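Local coordinates for protein Dok-7 (Mus musculus, PDB 3ML4) that probably activates the muscle receptor kinase MuSK from within the cell, acting as a dimeric adaptor with phosphoinositide-binding PH and peptide-binding PTB domains, at residues B[82-87]-B[91-96]; B[156-161]-B[202-207]; B[133-138]-B[194-199]. All coordinates share one frame; numbering follows the deposited sequence.

Contact 1 of 3, residues B[82-87]-B[91-96]; sequences LAIICL and VMLGFD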
loop_
_atom_site.group_PDB
_atom_site.type_symbol
_atom_site.label_atom_id
_atom_site.label_comp_id
_atom_site.label_asym_id
_atom_site.label_seq_id
_atom_site.Cartn_x
_atom_site.Cartn_y
_atom_site.Cartn_z
ATOM N N LEU B 82 -0.237 11.242 -21.031
ATOM C CA LEU B 82 -0.282 10.067 -20.171
ATOM C C LEU B 82 -1.652 9.963 -19.530
ATOM O O LEU B 82 -2.224 10.956 -19.087
ATOM C CB LEU B 82 0.812 10.125 -19.100
ATOM C CG LEU B 82 0.906 8.971 -18.092
ATOM C CD1 LEU B 82 1.260 7.644 -18.774
ATOM C CD2 LEU B 82 1.910 9.305 -16.989
ATOM N N ALA B 83 -2.185 8.751 -19.511
ATOM C CA ALA B 83 -3.456 8.498 -18.873
ATOM C C ALA B 83 -3.221 7.801 -17.545
ATOM O O ALA B 83 -2.553 6.765 -17.487
ATOM C CB ALA B 83 -4.332 7.650 -19.774
ATOM N N ILE B 84 -3.740 8.401 -16.478
ATOM C CA ILE B 84 -3.901 7.719 -15.202
ATOM C C ILE B 84 -5.326 7.194 -15.200
ATOM O O ILE B 84 -6.288 7.960 -15.093
ATOM C CB ILE B 84 -3.618 8.651 -13.993
ATOM C CG1 ILE B 84 -2.118 8.936 -13.899
ATOM C CG2 ILE B 84 -4.095 8.026 -12.680
ATOM C CD1 ILE B 84 -1.773 10.220 -13.175
ATOM N N ILE B 85 -5.449 5.883 -15.364
ATOM C CA ILE B 85 -6.747 5.228 -15.461
ATOM C C ILE B 85 -7.256 4.857 -14.075
ATOM O O ILE B 85 -6.547 4.230 -13.289
ATOM C CB ILE B 85 -6.688 3.972 -16.354
ATOM C CG1 ILE B 85 -6.072 4.315 -17.712
ATOM C CG2 ILE B 85 -8.095 3.365 -16.528
ATOM C CD1 ILE B 85 -5.444 3.147 -18.412
ATOM N N CYS B 86 -8.486 5.266 -13.785
ATOM C CA CYS B 86 -9.108 4.990 -12.506
ATOM C C CYS B 86 -10.456 4.323 -12.720
ATOM O O CYS B 86 -11.037 4.420 -13.805
ATOM C CB CYS B 86 -9.282 6.286 -11.717
ATOM S SG CYS B 86 -7.749 7.207 -11.493
ATOM N N LEU B 87 -10.955 3.648 -11.684
ATOM C CA LEU B 87 -12.283 3.034 -11.746
ATOM C C LEU B 87 -13.351 4.060 -12.113
ATOM O O LEU B 87 -14.230 3.778 -12.929
ATOM C CB LEU B 87 -12.630 2.320 -10.436
ATOM C CG LEU B 87 -11.785 1.080 -10.123
ATOM C CD1 LEU B 87 -11.959 0.649 -8.668
ATOM C CD2 LEU B 87 -12.104 -0.066 -11.086
ATOM N N VAL B 91 -7.452 10.503 -15.861
ATOM C CA VAL B 91 -6.800 11.806 -15.750
ATOM C C VAL B 91 -5.752 11.923 -16.845
ATOM O O VAL B 91 -4.813 11.131 -16.887
ATOM C CB VAL B 91 -6.150 12.009 -14.358
ATOM C CG1 VAL B 91 -5.335 13.299 -14.320
ATOM C CG2 VAL B 91 -7.214 12.015 -13.271
HETATM N N MSE B 92 -5.922 12.904 -17.730
HETATM C CA MSE B 92 -5.024 13.078 -18.877
HETATM C C MSE B 92 -3.955 14.130 -18.620
HETATM O O MSE B 92 -4.264 15.286 -18.340
HETATM C CB MSE B 92 -5.809 13.418 -20.152
HETATM C CG MSE B 92 -6.899 12.409 -20.536
HETATM SE SE MSE B 92 -6.280 10.553 -20.689
HETATM C CE MSE B 92 -5.040 10.726 -22.193
ATOM N N LEU B 93 -2.698 13.707 -18.708
ATOM C CA LEU B 93 -1.552 14.592 -18.534
ATOM C C LEU B 93 -0.958 14.950 -19.891
ATOM O O LEU B 93 -0.863 14.100 -20.774
ATOM C CB LEU B 93 -0.483 13.930 -17.659
ATOM C CG LEU B 93 -0.808 13.488 -16.226
ATOM C CD1 LEU B 93 0.452 12.976 -15.533
ATOM C CD2 LEU B 93 -1.423 14.608 -15.418
ATOM N N GLY B 94 -0.554 16.209 -20.045
ATOM C CA GLY B 94 -0.024 16.702 -21.309
ATOM C C GLY B 94 1.436 17.088 -21.236
ATOM O O GLY B 94 1.821 17.964 -20.461
ATOM N N PHE B 95 2.247 16.433 -22.059
ATOM C CA PHE B 95 3.674 16.688 -22.106
ATOM C C PHE B 95 4.074 17.171 -23.484
ATOM O O PHE B 95 3.403 16.881 -24.472
ATOM C CB PHE B 95 4.458 15.419 -21.779
ATOM C CG PHE B 95 4.080 14.796 -20.479
ATOM C CD1 PHE B 95 3.074 13.839 -20.421
ATOM C CD2 PHE B 95 4.727 15.164 -19.305
ATOM C CE1 PHE B 95 2.717 13.257 -19.218
ATOM C CE2 PHE B 95 4.379 14.585 -18.092
ATOM C CZ PHE B 95 3.369 13.626 -18.049
ATOM N N ASP B 96 5.181 17.903 -23.533
ATOM C CA ASP B 96 5.768 18.351 -24.786
ATOM C C ASP B 96 6.561 17.195 -25.376
ATOM O O ASP B 96 6.174 16.611 -26.389
ATOM C CB ASP B 96 6.699 19.541 -24.536
ATOM C CG ASP B 96 6.350 20.297 -23.264
ATOM O OD1 ASP B 96 5.146 20.387 -22.922
ATOM O OD2 ASP B 96 7.282 20.799 -22.598
#
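Leu82 pairs with Leu93, and Ile84 with Val91, through four backbone hydrogen bonds that define the register of two adjacent antiparallel strands, whose axes run at 160° to each other. At the first pair Leu82 N reaches Leu93 O at 2.9 Å and Leu93 N returns to Leu82 O at 2.8 Å. Ile84 and Val91 exchange an equivalent pair of bonds. Ala83 and Met92 lie between as a non-hydrogen-bonded pair, and there the CA-H groups supplement the network: Met92 CA approaches Leu82 O at 3.5 Å, and Ala83 CA approaches Val91 O.

Apolar contacts separate into the two faces of the sheet. On one, Leu82 CD2 meets Leu93 CD1 at 4.2 Å, and Ile84 CD1 comes to 4.3 Å from that same Leu93 CD1, while the CB atoms of Ile84 and Val91 lie alongside each other. Leu82 CB also sits at the edge of the Phe95 ring, near its plane, 3.7 Å from CE1. On the other face the selenomethionine Met92 bends at chi2 (-54°) and again at chi3, which brings its chain back over the neighbouring strand and sets SE 3.6 Å from Ala83 CB.

Helix 98-112 covers the first face, with Leu82 on Ile108 and Leu93 on Trp104; Ala83 on the other face touches Pro150 of the PTB half. Gly94 shares a backbone hydrogen bond with Lys16 of strand 11-17. A last hairpin that bonds back to the first strand and is packed by the C-terminal helix is characteristic of the PH-domain barrel.

Contact 2 of 3, residues B[156-161]-B[202-207]; sequences WKLSDL and CIVRGI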
loop_
_atom_site.group_PDB
_atom_site.type_symbol
_atom_site.label_atom_id
_atom_site.label_comp_id
_atom_site.label_asym_id
_atom_site.label_seq_id
_atom_site.Cartn_x
_atom_site.Cartn_y
_atom_site.Cartn_z
ATOM N N TRP B 156 -11.568 -7.292 -12.149
ATOM C CA TRP B 156 -11.512 -8.479 -11.300
ATOM C C TRP B 156 -10.439 -8.288 -10.237
ATOM O O TRP B 156 -9.402 -7.684 -10.509
ATOM C CB TRP B 156 -11.156 -9.726 -12.128
ATOM C CG TRP B 156 -12.044 -10.004 -13.322
ATOM C CD1 TRP B 156 -13.090 -10.877 -13.374
ATOM C CD2 TRP B 156 -11.952 -9.413 -14.628
ATOM N NE1 TRP B 156 -13.659 -10.869 -14.628
ATOM C CE2 TRP B 156 -12.983 -9.977 -15.416
ATOM C CE3 TRP B 156 -11.104 -8.460 -15.206
ATOM C CZ2 TRP B 156 -13.191 -9.616 -16.754
ATOM C CZ3 TRP B 156 -11.308 -8.102 -16.534
ATOM C CH2 TRP B 156 -12.347 -8.682 -17.295
ATOM N N LYS B 157 -10.688 -8.793 -9.030
ATOM C CA LYS B 157 -9.605 -9.072 -8.089
ATOM C C LYS B 157 -8.890 -10.296 -8.636
ATOM O O LYS B 157 -9.543 -11.272 -9.020
ATOM C CB LYS B 157 -10.131 -9.412 -6.693
ATOM C CG LYS B 157 -10.614 -8.249 -5.844
ATOM C CD LYS B 157 -10.547 -8.621 -4.361
ATOM C CE LYS B 157 -11.853 -8.328 -3.625
ATOM N NZ LYS B 157 -12.281 -6.897 -3.704
ATOM N N LEU B 158 -7.560 -10.256 -8.672
ATOM C CA LEU B 158 -6.774 -11.438 -9.034
ATOM C C LEU B 158 -7.066 -12.662 -8.157
ATOM O O LEU B 158 -7.034 -13.792 -8.638
ATOM C CB LEU B 158 -5.279 -11.123 -9.034
ATOM C CG LEU B 158 -4.617 -11.194 -10.412
ATOM C CD1 LEU B 158 -5.002 -10.011 -11.294
ATOM C CD2 LEU B 158 -3.109 -11.289 -10.267
ATOM N N SER B 159 -7.372 -12.424 -6.883
ATOM C CA SER B 159 -7.654 -13.498 -5.929
ATOM C C SER B 159 -8.998 -14.206 -6.183
ATOM O O SER B 159 -9.306 -15.226 -5.554
ATOM C CB SER B 159 -7.570 -12.970 -4.486
ATOM O OG SER B 159 -8.503 -11.925 -4.264
ATOM N N ASP B 160 -9.783 -13.666 -7.112
ATOM C CA ASP B 160 -11.096 -14.217 -7.432
ATOM C C ASP B 160 -11.103 -14.967 -8.769
ATOM O O ASP B 160 -12.146 -15.439 -9.223
ATOM C CB ASP B 160 -12.143 -13.104 -7.424
ATOM C CG ASP B 160 -12.312 -12.467 -6.056
ATOM O OD1 ASP B 160 -11.891 -13.076 -5.050
ATOM O OD2 ASP B 160 -12.876 -11.357 -5.979
ATOM N N LEU B 161 -9.933 -15.073 -9.390
ATOM C CA LEU B 161 -9.759 -15.848 -10.617
ATOM C C LEU B 161 -9.519 -17.324 -10.303
ATOM O O LEU B 161 -8.622 -17.652 -9.528
ATOM C CB LEU B 161 -8.578 -15.296 -11.417
ATOM C CG LEU B 161 -8.770 -14.291 -12.552
ATOM C CD1 LEU B 161 -9.982 -13.374 -12.375
ATOM C CD2 LEU B 161 -7.491 -13.487 -12.697
ATOM N N CYS B 202 3.414 -15.124 -10.574
ATOM C CA CYS B 202 4.239 -14.470 -9.584
ATOM C C CYS B 202 3.394 -13.740 -8.548
ATOM O O CYS B 202 3.560 -13.973 -7.349
ATOM C CB CYS B 202 5.223 -13.521 -10.259
ATOM S SG CYS B 202 6.588 -14.362 -11.092
ATOM N N ILE B 203 2.481 -12.880 -9.003
ATOM C CA ILE B 203 1.693 -12.036 -8.090
ATOM C C ILE B 203 0.849 -12.857 -7.099
ATOM O O ILE B 203 0.887 -12.606 -5.889
ATOM C CB ILE B 203 0.833 -10.958 -8.844
ATOM C CG1 ILE B 203 1.635 -9.679 -9.100
ATOM C CG2 ILE B 203 -0.364 -10.527 -8.010
ATOM C CD1 ILE B 203 2.800 -9.793 -10.062
ATOM N N VAL B 204 0.116 -13.848 -7.611
ATOM C CA VAL B 204 -0.770 -14.664 -6.767
ATOM C C VAL B 204 -0.003 -15.486 -5.728
ATOM O O VAL B 204 -0.584 -15.982 -4.764
ATOM C CB VAL B 204 -1.735 -15.566 -7.594
ATOM C CG1 VAL B 204 -2.567 -14.718 -8.555
ATOM C CG2 VAL B 204 -0.979 -16.672 -8.337
ATOM N N ARG B 205 1.305 -15.608 -5.929
ATOM C CA ARG B 205 2.182 -16.275 -4.968
ATOM C C ARG B 205 3.022 -15.275 -4.173
ATOM O O ARG B 205 3.900 -15.669 -3.404
ATOM C CB ARG B 205 3.075 -17.298 -5.679
ATOM C CG ARG B 205 2.301 -18.464 -6.245
ATOM C CD ARG B 205 3.140 -19.337 -7.161
ATOM N NE ARG B 205 2.382 -20.534 -7.502
ATOM C CZ ARG B 205 1.521 -20.623 -8.513
ATOM N NH1 ARG B 205 1.321 -19.588 -9.322
ATOM N NH2 ARG B 205 0.866 -21.757 -8.718
ATOM N N GLY B 206 2.753 -13.987 -4.370
ATOM C CA GLY B 206 3.392 -12.926 -3.586
ATOM C C GLY B 206 4.763 -12.495 -4.071
ATOM O O GLY B 206 5.434 -11.674 -3.426
ATOM N N ILE B 207 5.187 -13.047 -5.204
ATOM C CA ILE B 207 6.455 -12.676 -5.803
ATOM C C ILE B 207 6.236 -11.541 -6.796
ATOM O O ILE B 207 5.285 -11.557 -7.570
ATOM C CB ILE B 207 7.131 -13.877 -6.517
ATOM C CG1 ILE B 207 7.096 -15.135 -5.634
ATOM C CG2 ILE B 207 8.574 -13.533 -6.905
ATOM C CD1 ILE B 207 7.248 -16.448 -6.393
#
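Leu158 presents one methyl group, CD2, to both Ile203 and Val204, joining the 3-10 turn that follows edge strand 151-157 of the PTB fold to the end of its C-terminal helix. The evidence is two apolar approaches: CD2 lies 3.6 Å from Ile203 CG2 and 3.9 Å from Val204 CG1. Leu158 crosses each partner at about a right angle, so the contact is made by methyl branches and not by chains lying alongside.

The partners use different branches. In Ile203, CG2 stands anti to the backbone N, beside the carbonyl carbon, and this branch faces Leu158 while the longer arm through CG1 leads away. Val204 offers CG1, set anti to its carbonyl carbon, as its chi1 of -56° records. No hydrogen bond crosses between the segments; all three side chains are buried, and the join is purely apolar.

Each backbone is held by its own turns. Leu158 starts a short 3-10 segment in which Asp160 N bonds to Lys157 O at 3.1 Å. Across from it, residues Ile203 to Gly206 form a type I turn. Gly206 N bonds to Ile203 O at 2.8 Å, and with Ile207 N to Cys202 O this defines a Schellman motif, Gly206 at positive phi (83°) being its C-prime residue.

The bound peptide, from the MuSK juxtamembrane region, runs close by: Leu161 O accepts a hydrogen bond from it and Val204 packs on it. This is consistent with the PTB groove between strand 161-167 and the C-terminal helix. Arg205 makes backbone hydrogen bonds to the second subunit, so the helix end also borders the dimer interface.

Cys202 O takes two donors, Ile207 N at 2.8 Å and Arg205 N at 3.1 Å, from opposite faces of its carbonyl plane.

Contact 3 of 3, residues B[133-138]-B[194-199]; sequences ATLHLC and EQMSFL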
loop_
_atom_site.group_PDB
_atom_site.type_symbol
_atom_site.label_atom_id
_atom_site.label_comp_id
_atom_site.label_asym_id
_atom_site.label_seq_id
_atom_site.Cartn_x
_atom_site.Cartn_y
_atom_site.Cartn_z
ATOM N N ALA B 133 -8.036 -3.458 -27.094
ATOM C CA ALA B 133 -8.164 -2.979 -25.725
ATOM C C ALA B 133 -6.816 -3.139 -25.063
ATOM O O ALA B 133 -5.909 -3.736 -25.635
ATOM C CB ALA B 133 -9.199 -3.784 -24.979
ATOM N N THR B 134 -6.679 -2.613 -23.854
ATOM C CA THR B 134 -5.439 -2.797 -23.114
ATOM C C THR B 134 -5.718 -3.421 -21.752
ATOM O O THR B 134 -6.549 -2.924 -20.998
ATOM C CB THR B 134 -4.620 -1.480 -23.021
ATOM O OG1 THR B 134 -3.585 -1.623 -22.046
ATOM C CG2 THR B 134 -5.509 -0.319 -22.628
ATOM N N LEU B 135 -5.047 -4.531 -21.461
ATOM C CA LEU B 135 -5.209 -5.201 -20.172
ATOM C C LEU B 135 -4.245 -4.621 -19.148
ATOM O O LEU B 135 -3.038 -4.565 -19.395
ATOM C CB LEU B 135 -4.990 -6.715 -20.301
ATOM C CG LEU B 135 -5.232 -7.532 -19.023
ATOM C CD1 LEU B 135 -6.722 -7.727 -18.745
ATOM C CD2 LEU B 135 -4.527 -8.875 -19.100
ATOM N N HIS B 136 -4.777 -4.190 -18.007
ATOM C CA HIS B 136 -3.948 -3.634 -16.932
ATOM C C HIS B 136 -3.958 -4.486 -15.672
ATOM O O HIS B 136 -5.018 -4.854 -15.163
ATOM C CB HIS B 136 -4.392 -2.214 -16.572
ATOM C CG HIS B 136 -4.246 -1.232 -17.689
ATOM N ND1 HIS B 136 -3.149 -0.409 -17.817
ATOM C CD2 HIS B 136 -5.060 -0.939 -18.730
ATOM C CE1 HIS B 136 -3.291 0.348 -18.889
ATOM N NE2 HIS B 136 -4.443 0.047 -19.461
ATOM N N LEU B 137 -2.771 -4.803 -15.174
ATOM C CA LEU B 137 -2.650 -5.386 -13.851
ATOM C C LEU B 137 -2.168 -4.296 -12.909
ATOM O O LEU B 137 -1.096 -3.727 -13.113
ATOM C CB LEU B 137 -1.701 -6.583 -13.857
ATOM C CG LEU B 137 -1.537 -7.341 -12.538
ATOM C CD1 LEU B 137 -1.592 -8.846 -12.754
ATOM C CD2 LEU B 137 -0.237 -6.951 -11.858
ATOM N N CYS B 138 -2.987 -3.981 -11.911
ATOM C CA CYS B 138 -2.621 -3.006 -10.887
ATOM C C CYS B 138 -2.629 -3.646 -9.502
ATOM O O CYS B 138 -3.644 -3.625 -8.803
ATOM C CB CYS B 138 -3.556 -1.799 -10.922
ATOM S SG CYS B 138 -2.945 -0.389 -9.973
ATOM N N GLU B 194 2.529 -15.704 -22.562
ATOM C CA GLU B 194 3.541 -16.287 -21.683
ATOM C C GLU B 194 4.007 -15.267 -20.634
ATOM O O GLU B 194 4.186 -15.616 -19.467
ATOM C CB GLU B 194 4.730 -16.807 -22.499
ATOM C CG GLU B 194 4.510 -18.185 -23.139
ATOM C CD GLU B 194 5.623 -18.569 -24.120
ATOM O OE1 GLU B 194 6.425 -19.476 -23.804
ATOM O OE2 GLU B 194 5.703 -17.951 -25.204
ATOM N N GLN B 195 4.189 -14.017 -21.055
ATOM C CA GLN B 195 4.511 -12.917 -20.142
ATOM C C GLN B 195 3.374 -12.593 -19.184
ATOM O O GLN B 195 3.618 -12.261 -18.027
ATOM C CB GLN B 195 4.899 -11.657 -20.914
ATOM C CG GLN B 195 6.371 -11.582 -21.238
ATOM C CD GLN B 195 6.685 -10.637 -22.377
ATOM O OE1 GLN B 195 5.998 -9.630 -22.587
ATOM N NE2 GLN B 195 7.736 -10.955 -23.125
HETATM N N MSE B 196 2.137 -12.693 -19.665
HETATM C CA MSE B 196 0.975 -12.412 -18.831
HETATM C C MSE B 196 0.775 -13.480 -17.761
HETATM O O MSE B 196 0.517 -13.162 -16.602
HETATM C CB MSE B 196 -0.289 -12.255 -19.681
HETATM C CG MSE B 196 -0.314 -10.976 -20.497
HETATM SE SE MSE B 196 -1.738 -10.928 -21.839
HETATM C CE MSE B 196 -0.685 -10.162 -23.266
ATOM N N SER B 197 0.913 -14.739 -18.171
ATOM C CA SER B 197 0.717 -15.892 -17.295
ATOM C C SER B 197 1.774 -15.944 -16.193
ATOM O O SER B 197 1.465 -16.252 -15.034
ATOM C CB SER B 197 0.746 -17.181 -18.120
ATOM O OG SER B 197 0.178 -18.260 -17.405
ATOM N N PHE B 198 3.018 -15.642 -16.563
ATOM C CA PHE B 198 4.118 -15.618 -15.613
ATOM C C PHE B 198 3.964 -14.488 -14.590
ATOM O O PHE B 198 4.267 -14.661 -13.407
ATOM C CB PHE B 198 5.451 -15.498 -16.344
ATOM C CG PHE B 198 6.601 -15.161 -15.444
ATOM C CD1 PHE B 198 7.141 -16.126 -14.594
ATOM C CD2 PHE B 198 7.141 -13.876 -15.439
ATOM C CE1 PHE B 198 8.205 -15.815 -13.761
ATOM C CE2 PHE B 198 8.207 -13.555 -14.612
ATOM C CZ PHE B 198 8.740 -14.521 -13.769
ATOM N N LEU B 199 3.498 -13.335 -15.061
ATOM C CA LEU B 199 3.183 -12.218 -14.186
ATOM C C LEU B 199 2.112 -12.639 -13.182
ATOM O O LEU B 199 2.241 -12.397 -11.981
ATOM C CB LEU B 199 2.688 -11.034 -15.012
ATOM C CG LEU B 199 2.781 -9.656 -14.368
ATOM C CD1 LEU B 199 4.143 -9.077 -14.675
ATOM C CD2 LEU B 199 1.687 -8.750 -14.896
#
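Leu137 meets Leu199 where the sheet of the PTB fold is covered by its C-terminal helix, 193-203. From CB onward, the Leu137 side chain stays close to one methyl group. Its CB already lies 4.2 Å from Leu199 CD2. With CG anti to the backbone N (chi1 -177°), the chain extends from the strand toward the helix, and both terminal carbons come to that methyl: CD1 at 3.9 Å and CD2 at 4.0 Å. Leu137 CD1 has a further neighbour in Leu158, on the 3-10 turn that follows strand 151-157.

Leu199 answers with the same kind of extension, its CG also anti to the backbone N, so the two leucines reach toward each other tip to tip. The backbones consequently stay well apart, with the CA atoms of Leu137 and Leu199 at 9.0 Å. Such spacing fits a helix laid over a sheet face; between these segments the contact is made by side chains, with no hydrogen bond across. Ser197, on the same helix, packs on the bound peptide.

Two residues back along the strand, on the same face, Leu135 points toward the helix and approaches the selenomethionine Met196, three residues before Leu199. Around them, Leu135 touches Leu142 and Leu144 of strand 141-146, Met196 touches Phe118, and Leu199 packs on Pro209. Leu135 CD2 and Met196 SE are the nearest atoms of the Leu135-Met196 pair, 4.4 Å apart.

Contacts 2 and 3 lie in the PTB half, with centres 12 Å apart, and both use helix 193-203. They merge through Leu158 CD2 and Leu137 CD1, 3.8 Å apart, so one apolar core runs from the middle of the helix to its end. The helix and the turn just after it border the bound peptide, through Ser197 and Val204. Contact 1 belongs to the PH half, on the other side of the chain's centre. It nevertheless touches contact 3 by packing of Ile85 CD1 on His136 NE2 (3.4 Å), so the PH and PTB halves meet here. Contact 2 is more remote from contact 1: their centres are about 26 Å apart, against about 20 Å for contacts 1 and 3, and their nearest atoms about 7 Å.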